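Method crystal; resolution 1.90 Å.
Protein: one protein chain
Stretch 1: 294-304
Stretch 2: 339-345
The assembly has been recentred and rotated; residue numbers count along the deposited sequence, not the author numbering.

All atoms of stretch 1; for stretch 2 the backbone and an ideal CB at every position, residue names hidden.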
ATOM      1  N   ALA A 294       1.693  27.818 -14.810  1.00 13.95           N
ATOM      2  CA  ALA A 294       0.363  27.978 -15.385  1.00 14.01           C
ATOM      3  C   ALA A 294       0.197  29.360 -16.018  1.00 13.96           C
ATOM      4  O   ALA A 294      -0.301  29.480 -17.137  1.00 14.30           O
ATOM      5  CB  ALA A 294      -0.706  27.740 -14.327  1.00 13.97           C
ATOM      6  N   GLY A 295       0.634  30.391 -15.300  1.00 13.64           N
ATOM      7  CA  GLY A 295       0.637  31.758 -15.825  1.00 13.50           C
ATOM      8  C   GLY A 295       1.764  31.960 -16.819  1.00 13.38           C
ATOM      9  O   GLY A 295       1.542  32.421 -17.936  1.00 12.97           O
ATOM     10  N   ALA A 296       2.970  31.601 -16.380  1.00 13.53           N
ATOM     11  CA  ALA A 296       4.202  31.730 -17.161  1.00 13.63           C
ATOM     12  C   ALA A 296       4.095  31.240 -18.598  1.00 13.53           C
ATOM     13  O   ALA A 296       4.471  31.956 -19.524  1.00 13.94           O
ATOM     14  CB  ALA A 296       5.340  31.007 -16.448  1.00 13.68           C
ATOM     15  N   PHE A 297       3.605  30.014 -18.786  1.00 13.56           N
ATOM     16  CA  PHE A 297       3.434  29.445 -20.121  1.00 13.20           C
ATOM     17  C   PHE A 297       2.630  30.380 -21.025  1.00 13.32           C
ATOM     18  O   PHE A 297       3.030  30.660 -22.153  1.00 13.33           O
ATOM     19  CB  PHE A 297       2.747  28.070 -20.049  1.00 13.15           C
ATOM     20  CG  PHE A 297       2.660  27.372 -21.383  1.00 13.01           C
ATOM     21  CD1 PHE A 297       3.697  26.560 -21.826  1.00 12.79           C
ATOM     22  CD2 PHE A 297       1.555  27.550 -22.211  1.00 13.16           C
ATOM     23  CE1 PHE A 297       3.634  25.933 -23.057  1.00 12.92           C
ATOM     24  CE2 PHE A 297       1.486  26.915 -23.451  1.00 13.03           C
ATOM     25  CZ  PHE A 297       2.522  26.104 -23.867  1.00 13.10           C
ATOM     26  N   HIS A 298       1.508  30.863 -20.506  1.00 13.29           N
ATOM     27  CA  HIS A 298       0.609  31.729 -21.255  1.00 13.90           C
ATOM     28  C   HIS A 298       1.120  33.170 -21.398  1.00 13.96           C
ATOM     29  O   HIS A 298       0.905  33.794 -22.432  1.00 14.37           O
ATOM     30  CB  HIS A 298      -0.780  31.685 -20.627  1.00 13.97           C
ATOM     31  CG  HIS A 298      -1.412  30.339 -20.733  1.00 14.32           C
ATOM     32  ND1 HIS A 298      -1.370  29.417 -19.711  1.00 14.58           N
ATOM     33  CD2 HIS A 298      -2.039  29.730 -21.768  1.00 14.78           C
ATOM     34  CE1 HIS A 298      -1.965  28.303 -20.104  1.00 14.92           C
ATOM     35  NE2 HIS A 298      -2.380  28.466 -21.346  1.00 15.17           N
ATOM     36  N   HIS A 299       1.803  33.688 -20.382  1.00 14.13           N
ATOM     37  CA  HIS A 299       2.422  35.012 -20.503  1.00 14.48           C
ATOM     38  C   HIS A 299       3.382  35.025 -21.712  1.00 14.60           C
ATOM     39  O   HIS A 299       3.353  35.946 -22.521  1.00 14.68           O
ATOM     40  CB  HIS A 299       3.214  35.395 -19.258  1.00 14.19           C
ATOM     41  CG  HIS A 299       2.403  35.501 -18.008  1.00 14.14           C
ATOM     42  ND1 HIS A 299       1.145  36.054 -17.972  1.00 13.98           N
ATOM     43  CD2 HIS A 299       2.702  35.167 -16.730  1.00 14.12           C
ATOM     44  CE1 HIS A 299       0.694  36.045 -16.729  1.00 14.34           C
ATOM     45  NE2 HIS A 299       1.618  35.504 -15.955  1.00 14.30           N
ATOM     46  N   ASP A 300       4.210  33.988 -21.831  1.00 14.88           N
ATOM     47  CA  ASP A 300       5.167  33.873 -22.948  1.00 15.28           C
ATOM     48  C   ASP A 300       4.497  33.609 -24.310  1.00 15.21           C
ATOM     49  O   ASP A 300       4.881  34.208 -25.322  1.00 15.56           O
ATOM     50  CB  ASP A 300       6.232  32.799 -22.645  1.00 15.47           C
ATOM     51  CG  ASP A 300       7.171  33.191 -21.489  1.00 15.86           C
ATOM     52  OD1 ASP A 300       7.332  34.412 -21.201  1.00 15.55           O
ATOM     53  OD2 ASP A 300       7.746  32.262 -20.861  1.00 15.32           O
ATOM     54  N   LEU A 301       3.509  32.722 -24.339  1.00 15.02           N
ATOM     55  CA  LEU A 301       2.736  32.467 -25.563  1.00 15.41           C
ATOM     56  C   LEU A 301       2.059  33.753 -26.069  1.00 15.45           C
ATOM     57  O   LEU A 301       2.167  34.103 -27.249  1.00 15.79           O
ATOM     58  CB  LEU A 301       1.686  31.377 -25.310  1.00 15.17           C
ATOM     59  CG  LEU A 301       0.629  31.075 -26.377  1.00 15.04           C
ATOM     60  CD1 LEU A 301       1.244  30.468 -27.628  1.00 14.86           C
ATOM     61  CD2 LEU A 301      -0.413  30.138 -25.786  1.00 14.90           C
ATOM     62  N   TYR A 302       1.393  34.462 -25.168  1.00 15.78           N
ATOM     63  CA  TYR A 302       0.625  35.653 -25.556  1.00 16.06           C
ATOM     64  C   TYR A 302       1.484  36.906 -25.776  1.00 16.39           C
ATOM     65  O   TYR A 302       1.113  37.759 -26.582  1.00 16.35           O
ATOM     66  CB  TYR A 302      -0.552  35.891 -24.595  1.00 15.36           C
ATOM     67  CG  TYR A 302      -1.601  34.774 -24.660  1.00 15.24           C
ATOM     68  CD1 TYR A 302      -2.083  34.312 -25.887  1.00 15.36           C
ATOM     69  CD2 TYR A 302      -2.105  34.174 -23.502  1.00 15.00           C
ATOM     70  CE1 TYR A 302      -3.019  33.282 -25.966  1.00 15.48           C
ATOM     71  CE2 TYR A 302      -3.058  33.150 -23.575  1.00 15.27           C
ATOM     72  CZ  TYR A 302      -3.513  32.712 -24.811  1.00 15.30           C
ATOM     73  OH  TYR A 302      -4.462  31.706 -24.941  1.00 15.29           O
ATOM     74  N   ARG A 303       2.627  37.016 -25.102  1.00 16.63           N
ATOM     75  CA  ARG A 303       3.614  38.030 -25.497  1.00 16.63           C
ATOM     76  C   ARG A 303       3.996  37.829 -26.978  1.00 16.70           C
ATOM     77  O   ARG A 303       4.111  38.799 -27.721  1.00 16.15           O
ATOM     78  CB  ARG A 303       4.858  38.019 -24.601  1.00 17.00           C
ATOM     79  CG  ARG A 303       5.830  39.165 -24.906  1.00 17.24           C
ATOM     80  CD  ARG A 303       6.980  39.273 -23.908  1.00 17.94           C
ATOM     81  NE  ARG A 303       7.879  38.116 -24.020  1.00 18.27           N
ATOM     82  CZ  ARG A 303       7.879  37.047 -23.224  1.00 18.63           C
ATOM     83  NH1 ARG A 303       7.063  36.958 -22.172  1.00 18.78           N
ATOM     84  NH2 ARG A 303       8.731  36.054 -23.474  1.00 18.98           N
ATOM     85  N   GLY A 304       4.154  36.576 -27.408  1.00 16.68           N
ATOM     86  CA  GLY A 304       4.394  36.277 -28.821  1.00 17.43           C
ATOM     87  C   GLY A 304       3.224  36.659 -29.728  1.00 17.91           C
ATOM     88  O   GLY A 304       3.422  37.327 -30.741  1.00 17.61           O
ATOM     89  N   UNK A 339       3.170  40.225  -9.831  1.00 14.80           N
ATOM     90  CA  UNK A 339       4.613  40.318 -10.119  1.00 14.68           C
ATOM     91  C   UNK A 339       5.052  39.307 -11.157  1.00 14.48           C
ATOM     92  O   UNK A 339       5.899  39.607 -11.990  1.00 13.99           O
ATOM     93  CB  UNK A 339       5.427  40.117  -8.839  1.00 14.68           C
ATOM     94  N   UNK A 340       4.471  38.110 -11.098  1.00 14.46           N
ATOM     95  CA  UNK A 340       4.730  37.073 -12.097  1.00 14.63           C
ATOM     96  C   UNK A 340       4.490  37.640 -13.491  1.00 14.41           C
ATOM     97  O   UNK A 340       5.387  37.596 -14.342  1.00 14.21           O
ATOM     98  CB  UNK A 340       3.848  35.846 -11.855  1.00 14.63           C
ATOM     99  N   UNK A 341       3.298  38.192 -13.717  1.00 14.46           N
ATOM    100  CA  UNK A 341       2.964  38.768 -15.033  1.00 14.78           C
ATOM    101  C   UNK A 341       3.954  39.871 -15.441  1.00 15.04           C
ATOM    102  O   UNK A 341       4.429  39.889 -16.589  1.00 15.31           O
ATOM    103  CB  UNK A 341       1.542  39.333 -15.013  1.00 14.78           C
ATOM    104  N   UNK A 342       4.300  40.752 -14.501  1.00 15.79           N
ATOM    105  CA  UNK A 342       5.296  41.819 -14.769  1.00 15.68           C
ATOM    106  C   UNK A 342       6.665  41.261 -15.165  1.00 16.13           C
ATOM    107  O   UNK A 342       7.302  41.800 -16.068  1.00 16.51           O
ATOM    108  CB  UNK A 342       5.455  42.709 -13.535  1.00 15.68           C
ATOM    109  N   UNK A 343       7.097  40.172 -14.527  1.00 15.90           N
ATOM    110  CA  UNK A 343       8.377  39.522 -14.886  1.00 15.71           C
ATOM    111  C   UNK A 343       8.422  38.983 -16.326  1.00 15.39           C
ATOM    112  O   UNK A 343       9.507  38.881 -16.908  1.00 15.44           O
ATOM    113  CB  UNK A 343       8.650  38.369 -13.918  1.00 15.71           C
ATOM    114  N   UNK A 344       7.257  38.640 -16.889  1.00 15.09           N
ATOM    115  CA  UNK A 344       7.137  38.217 -18.291  1.00 15.08           C
ATOM    116  C   UNK A 344       6.857  39.390 -19.257  1.00 15.54           C
ATOM    117  O   UNK A 344       6.569  39.161 -20.439  1.00 15.79           O
ATOM    118  CB  UNK A 344       6.020  37.178 -18.414  1.00 15.08           C
ATOM    119  N   UNK A 345       6.944  40.635 -18.771  1.00 15.85           N
ATOM    120  CA  UNK A 345       6.796  41.823 -19.620  1.00 15.89           C
ATOM    121  C   UNK A 345       5.393  42.390 -19.734  1.00 16.77           C
ATOM    122  O   UNK A 345       5.144  43.242 -20.585  1.00 16.69           O
ATOM    123  CB  UNK A 345       7.292  41.491 -21.029  1.00 15.89           C
TER

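The axis of helix 294-304 passes 9.8 Å from that of helix 339-343, with N-to-C directions 35° apart. Across the stretches, the CA of position 344 lies 6.1 Å from the CA of His 299.

Position 339 has helical angles, and its ideal CB finds nothing of stretch 1 within 5.5 Å. Stretch 1 therefore sets no preference; the residue is Trp 339.

At 340 the CA-to-CB bond points toward stretch 1, and the ideal CB stands 4.7 Å from His 299 NE2. That gap, beside an imidazole nitrogen and Gly 295, leaves room for a chain of moderate length ending in a polar group; Gln or Glu would serve, an acceptor suiting a protonated NE2. The residue is Glu 340. It receives a hydrogen bond from His 299 NE2 to OE1 (2.8 Å, 149°), near the plane of the ring. OE1 also lies 3.5 Å from Gly 295 CA, where a CB on that glycine would clash with it. A water accepts from Ala 296 N (2.9 Å) and donates weakly to Glu 340 OE2 (2.7 Å), giving Glu 340 a second, water-mediated link to stretch 1.

Position 341 points its CB sideways, 3.8 Å from His 299 CE1, while its CA sits over a face of that ring. A small residue such as Ala, Ser or Gly suits this close approach. It is Ala 341, whose CA makes a CH-pi contact 3.9 Å from the ring centroid of His 299, 23° off the normal.

Position 342 points away and 343 sideways, neither ideal CB having stretch 1 within 5.5 Å; many side chains would fit. They are Phe 342 and Ser 343, the latter bonding from OG to Glu 340 O (2.7 Å).

At 344 the phi/psi pair, -91/9, leaves the helix. The CB points toward stretch 1, tight against His 299 CB (3.4 Å) and 4.1 Å from Asp 300 OD1. An acceptor so near favours a donor, and the methyl of Ala 296 lies off to another side, leaving room for a ring whose far end can reach it; His fits well, though Asn or Gln could also be considered. His 344 donates from ND1 to Asp 300 OD1 (2.7 Å, 170°), while its NE2 lies 3.4 Å from Ala 296 CB. Arg 303 NH1, salt-bridged to the same OD1 (2.7 Å), also donates weakly to His 344 O (2.8 Å, 128°).

Position 345 has phi/psi 92/12, where a CB would be jammed against the preceding carbonyl O. The backbone alone calls for glycine: Gly 345.

Stretch 2 (339-345) WEAFSHG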
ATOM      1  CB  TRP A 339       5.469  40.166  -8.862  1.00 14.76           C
ATOM      2  CG  TRP A 339       5.640  41.449  -8.140  1.00 14.84           C
ATOM      3  CD1 TRP A 339       5.175  41.765  -6.906  1.00 15.06           C
ATOM      4  CD2 TRP A 339       6.298  42.613  -8.638  1.00 15.25           C
ATOM      5  NE1 TRP A 339       5.521  43.059  -6.584  1.00 15.55           N
ATOM      6  CE2 TRP A 339       6.205  43.605  -7.638  1.00 15.37           C
ATOM      7  CE3 TRP A 339       6.963  42.915  -9.829  1.00 15.22           C
ATOM      8  CZ2 TRP A 339       6.758  44.877  -7.795  1.00 15.76           C
ATOM      9  CZ3 TRP A 339       7.511  44.192  -9.987  1.00 15.45           C
ATOM     10  CH2 TRP A 339       7.413  45.148  -8.970  1.00 15.63           C
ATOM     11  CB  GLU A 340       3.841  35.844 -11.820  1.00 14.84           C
ATOM     12  CG  GLU A 340       3.892  34.710 -12.826  1.00 15.00           C
ATOM     13  CD  GLU A 340       2.637  33.853 -12.730  1.00 15.58           C
ATOM     14  OE1 GLU A 340       1.667  34.172 -13.448  1.00 15.89           O
ATOM     15  OE2 GLU A 340       2.609  32.897 -11.919  1.00 15.29           O
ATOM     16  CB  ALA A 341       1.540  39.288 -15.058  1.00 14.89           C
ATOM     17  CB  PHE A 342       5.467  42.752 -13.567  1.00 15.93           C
ATOM     18  CG  PHE A 342       4.255  43.609 -13.248  1.00 15.85           C
ATOM     19  CD1 PHE A 342       3.301  43.946 -14.214  1.00 16.01           C
ATOM     20  CD2 PHE A 342       4.105  44.119 -11.972  1.00 15.98           C
ATOM     21  CE1 PHE A 342       2.206  44.736 -13.884  1.00 16.26           C
ATOM     22  CE2 PHE A 342       3.029  44.934 -11.647  1.00 16.35           C
ATOM     23  CZ  PHE A 342       2.075  45.237 -12.600  1.00 16.41           C
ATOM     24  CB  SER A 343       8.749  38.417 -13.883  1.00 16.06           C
ATOM     25  OG  SER A 343       8.020  37.209 -14.104  1.00 15.92           O
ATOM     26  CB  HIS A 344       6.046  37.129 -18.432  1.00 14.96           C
ATOM     27  CG  HIS A 344       6.405  35.817 -17.797  1.00 14.46           C
ATOM     28  ND1 HIS A 344       6.887  34.748 -18.522  1.00 14.25           N
ATOM     29  CD2 HIS A 344       6.363  35.406 -16.505  1.00 14.46           C
ATOM     30  CE1 HIS A 344       7.130  33.736 -17.704  1.00 14.54           C
ATOM     31  NE2 HIS A 344       6.818  34.107 -16.473  1.00 14.67           N
TER
HETATM   32  O   HOH W   1       3.068  30.831 -13.543  1.00 13.52           O
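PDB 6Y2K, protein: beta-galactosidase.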